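Local coordinates for protein importin subunit beta-1 (Saccharomyces cerevisiae, PDB 5OWU) that carries proteins into the nucleus by pairing with importin alpha, the adaptor that recognises the classical nuclear localization signal of the cargo, at residues Q404-V409 with D440-S445. Sequence-based numbering, arbitrary orientation.
Sequences QRTYYV and DSVAES
Arg405, Thr406 and Val409 meet Ser441, Val442 and Ser445 in a small packing contact of the HEAT-repeat solenoid, where the first turns of helix 402-418 lie against the end of helix 425-442, both of HEAT 10. Antiparallel helices of a HEAT repeat bring the start of one beside the finish of its partner, and the chain here passes from the second helix into a 3-10 turn, residues 443-445, whose last residue, Ser445, joins the contact. The two backbones come closest at Thr406 and Ser445, whose CA atoms are 4.9 Å apart, consistent with the small side chain of Ser445. Val442 points toward the first helix and uses both methyls. Its CG1 sits between the backbone N and the carbonyl carbon (chi1 60°) and faces CG2 of Val409 at 4.2 Å, while CG2 approaches OG1 of Thr406 at 3.7 Å in plain van der Waals contact. That hydroxyl lies beside its own backbone N (chi1 -60°), and its polar partner is the carbonyl O of Lys402, one turn back. Toward the start of the first helix, Arg405 bends at chi3 and brings NH1 obliquely to CB of Ser441, 3.8 Å away in one of two conformers of the serine, so this touch is less certain. Two backbone carbonyls just before the helix hold the guanidinium in place, NE bonding to the O of Asp401 and NH1 to the O of Met397. A water bridges the two backbones unevenly, donating to Ser445 O at 2.6 Å and only weakly to Thr406 O at 3.5 Å. Val409, which also rests on Ile438 of the second helix, adds a further apolar touch, its CG1 meeting CB of Ser445 at 3.7 Å.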
ATOM      1  N   GLN A 404     -10.869  30.534  -7.513  1.00 29.71           N
ATOM      2  CA  GLN A 404     -12.159  30.119  -6.963  1.00 31.95           C
ATOM      3  C   GLN A 404     -12.038  29.750  -5.487  1.00 28.07           C
ATOM      4  O   GLN A 404     -12.810  30.229  -4.642  1.00 31.37           O
ATOM      5  CB  GLN A 404     -12.702  28.931  -7.760  1.00 24.94           C
ATOM      6  CG  GLN A 404     -12.872  29.190  -9.263  1.00 31.28           C
ATOM      7  CD  GLN A 404     -14.079  30.063  -9.584  1.00 32.27           C
ATOM      8  OE1 GLN A 404     -15.061  30.091  -8.837  1.00 26.28           O
ATOM      9  NE2 GLN A 404     -14.014  30.774 -10.707  1.00 27.42           N
ATOM     10  N   ARG A 405     -11.086  28.876  -5.162  1.00 28.55           N
ATOM     11  CA  ARG A 405     -10.922  28.450  -3.777  1.00 25.01           C
ATOM     12  C   ARG A 405     -10.693  29.649  -2.866  1.00 21.52           C
ATOM     13  O   ARG A 405     -11.353  29.794  -1.838  1.00 24.97           O
ATOM     14  CB  ARG A 405      -9.769  27.451  -3.666  1.00 28.28           C
ATOM     15  CG  ARG A 405     -10.157  26.016  -3.994  1.00 30.04           C
ATOM     16  CD  ARG A 405      -8.952  25.079  -3.959  1.00 33.76           C
ATOM     17  NE  ARG A 405      -7.894  25.535  -4.851  1.00 37.83           N
ATOM     18  CZ  ARG A 405      -6.678  25.010  -4.904  1.00 45.83           C
ATOM     19  NH1 ARG A 405      -6.355  24.001  -4.110  1.00 60.11           N
ATOM     20  NH2 ARG A 405      -5.784  25.500  -5.755  1.00 49.23           N
ATOM     21  N   THR A 406      -9.762  30.527  -3.235  1.00 22.01           N
ATOM     22  CA  THR A 406      -9.467  31.692  -2.405  1.00 27.21           C
ATOM     23  C   THR A 406     -10.710  32.544  -2.198  1.00 31.77           C
ATOM     24  O   THR A 406     -10.975  33.017  -1.079  1.00 24.36           O
ATOM     25  CB  THR A 406      -8.352  32.519  -3.052  1.00 32.87           C
ATOM     26  OG1 THR A 406      -7.174  31.712  -3.173  1.00 40.70           O
ATOM     27  CG2 THR A 406      -8.034  33.759  -2.221  1.00 43.55           C
ATOM     28  N   TYR A 407     -11.486  32.750  -3.267  1.00 28.59           N
ATOM     29  CA  TYR A 407     -12.701  33.548  -3.152  1.00 28.71           C
ATOM     30  C   TYR A 407     -13.670  32.923  -2.155  1.00 26.89           C
ATOM     31  O   TYR A 407     -14.166  33.598  -1.238  1.00 25.52           O
ATOM     32  CB  TYR A 407     -13.364  33.711  -4.524  1.00 28.02           C
ATOM     33  CG  TYR A 407     -14.622  34.537  -4.448  1.00 26.68           C
ATOM     34  CD1 TYR A 407     -14.563  35.930  -4.442  1.00 27.74           C
ATOM     35  CD2 TYR A 407     -15.869  33.933  -4.350  1.00 28.93           C
ATOM     36  CE1 TYR A 407     -15.716  36.696  -4.356  1.00 32.91           C
ATOM     37  CE2 TYR A 407     -17.029  34.694  -4.261  1.00 32.64           C
ATOM     38  CZ  TYR A 407     -16.946  36.074  -4.267  1.00 31.98           C
ATOM     39  OH  TYR A 407     -18.100  36.840  -4.178  1.00 28.00           O
ATOM     40  N   TYR A 408     -13.942  31.624  -2.298  1.00 24.14           N
ATOM     41  CA  TYR A 408     -14.974  31.025  -1.455  1.00 26.76           C
ATOM     42  C   TYR A 408     -14.491  30.702  -0.046  1.00 23.43           C
ATOM     43  O   TYR A 408     -15.304  30.671   0.883  1.00 27.49           O
ATOM     44  CB  TYR A 408     -15.549  29.789  -2.149  1.00 25.62           C
ATOM     45  CG  TYR A 408     -16.410  30.214  -3.316  1.00 28.05           C
ATOM     46  CD1 TYR A 408     -17.585  30.927  -3.105  1.00 29.12           C
ATOM     47  CD2 TYR A 408     -16.027  29.956  -4.624  1.00 24.14           C
ATOM     48  CE1 TYR A 408     -18.368  31.346  -4.165  1.00 30.31           C
ATOM     49  CE2 TYR A 408     -16.801  30.376  -5.692  1.00 28.56           C
ATOM     50  CZ  TYR A 408     -17.970  31.068  -5.457  1.00 30.09           C
ATOM     51  OH  TYR A 408     -18.750  31.489  -6.510  1.00 29.20           O
ATOM     52  N   VAL A 409     -13.193  30.502   0.149  1.00 25.43           N
ATOM     53  CA  VAL A 409     -12.665  30.423   1.507  1.00 24.40           C
ATOM     54  C   VAL A 409     -12.837  31.761   2.202  1.00 28.24           C
ATOM     55  O   VAL A 409     -13.315  31.833   3.339  1.00 29.88           O
ATOM     56  CB  VAL A 409     -11.193  29.977   1.488  1.00 22.59           C
ATOM     57  CG1 VAL A 409     -10.522  30.261   2.832  1.00 22.24           C
ATOM     58  CG2 VAL A 409     -11.101  28.497   1.144  1.00 24.49           C
ATOM     59  N   ASP A 440      -4.427  23.123   4.167  1.00 37.86           N
ATOM     60  CA  ASP A 440      -3.533  22.188   3.503  1.00 45.32           C
ATOM     61  C   ASP A 440      -3.399  22.501   2.020  1.00 42.39           C
ATOM     62  O   ASP A 440      -2.300  22.413   1.462  1.00 55.84           O
ATOM     63  CB  ASP A 440      -4.026  20.756   3.700  1.00 45.72           C
ATOM     64  CG  ASP A 440      -2.946  19.730   3.454  1.00 51.56           C
ATOM     65  OD1 ASP A 440      -1.762  20.065   3.668  1.00 60.02           O
ATOM     66  OD2 ASP A 440      -3.271  18.595   3.049  1.00 45.79           O
ATOM     67  N   SER A 441      -4.504  22.868   1.365  0.72 43.99           N
ATOM     68  CA  SER A 441      -4.459  23.065  -0.081  0.72 50.09           C
ATOM     69  C   SER A 441      -4.300  24.522  -0.505  0.72 54.65           C
ATOM     70  O   SER A 441      -3.634  24.794  -1.509  0.72 56.43           O
ATOM     71  CB  SER A 441      -5.714  22.477  -0.728  0.72 51.99           C
ATOM     72  OG  SER A 441      -5.669  21.056  -0.715  0.72 36.53           O
ATOM     73  N   VAL A 442      -4.897  25.471   0.213  1.00 46.71           N
ATOM     74  CA  VAL A 442      -4.750  26.878  -0.139  1.00 39.51           C
ATOM     75  C   VAL A 442      -4.515  27.732   1.108  1.00 46.70           C
ATOM     76  O   VAL A 442      -5.280  28.656   1.399  1.00 50.27           O
ATOM     77  CB  VAL A 442      -5.971  27.353  -0.965  1.00 60.23           C
ATOM     78  CG1 VAL A 442      -7.298  27.214  -0.212  1.00 46.53           C
ATOM     79  CG2 VAL A 442      -5.769  28.762  -1.487  1.00 57.01           C
ATOM     80  N   ALA A 443      -3.404  27.481   1.814  1.00 46.41           N
ATOM     81  CA  ALA A 443      -3.121  28.182   3.067  1.00 37.09           C
ATOM     82  C   ALA A 443      -2.999  29.679   2.861  1.00 37.46           C
ATOM     83  O   ALA A 443      -3.274  30.455   3.787  1.00 39.57           O
ATOM     84  CB  ALA A 443      -1.824  27.670   3.702  1.00 48.78           C
ATOM     85  N   GLU A 444      -2.564  30.114   1.677  1.00 50.40           N
ATOM     86  CA  GLU A 444      -2.523  31.542   1.417  0.53 52.18           C
ATOM     87  C   GLU A 444      -3.920  32.156   1.352  1.00 52.12           C
ATOM     88  O   GLU A 444      -4.036  33.386   1.343  1.00 48.65           O
ATOM     89  CB  GLU A 444      -1.761  31.782   0.121  0.53 52.72           C
ATOM     90  CG  GLU A 444      -0.295  31.355   0.189  0.53 47.35           C
ATOM     91  CD  GLU A 444      -0.103  29.843   0.128  0.53 53.40           C
ATOM     92  OE1 GLU A 444      -1.050  29.129  -0.264  0.53 51.88           O
ATOM     93  OE2 GLU A 444       1.001  29.367   0.471  0.53 48.87           O
ATOM     94  N   SER A 445      -4.980  31.328   1.299  1.00 51.42           N
ATOM     95  CA  SER A 445      -6.357  31.830   1.318  1.00 47.17           C
ATOM     96  C   SER A 445      -6.709  32.471   2.660  1.00 50.53           C
ATOM     97  O   SER A 445      -7.696  33.216   2.744  1.00 48.92           O
ATOM     98  CB  SER A 445      -7.376  30.711   1.034  1.00 47.46           C
ATOM     99  OG  SER A 445      -7.242  29.615   1.931  1.00 59.63           O
TER
HETATM  100  O   HOH W   1      -8.941  34.779   1.153  1.00 52.77           O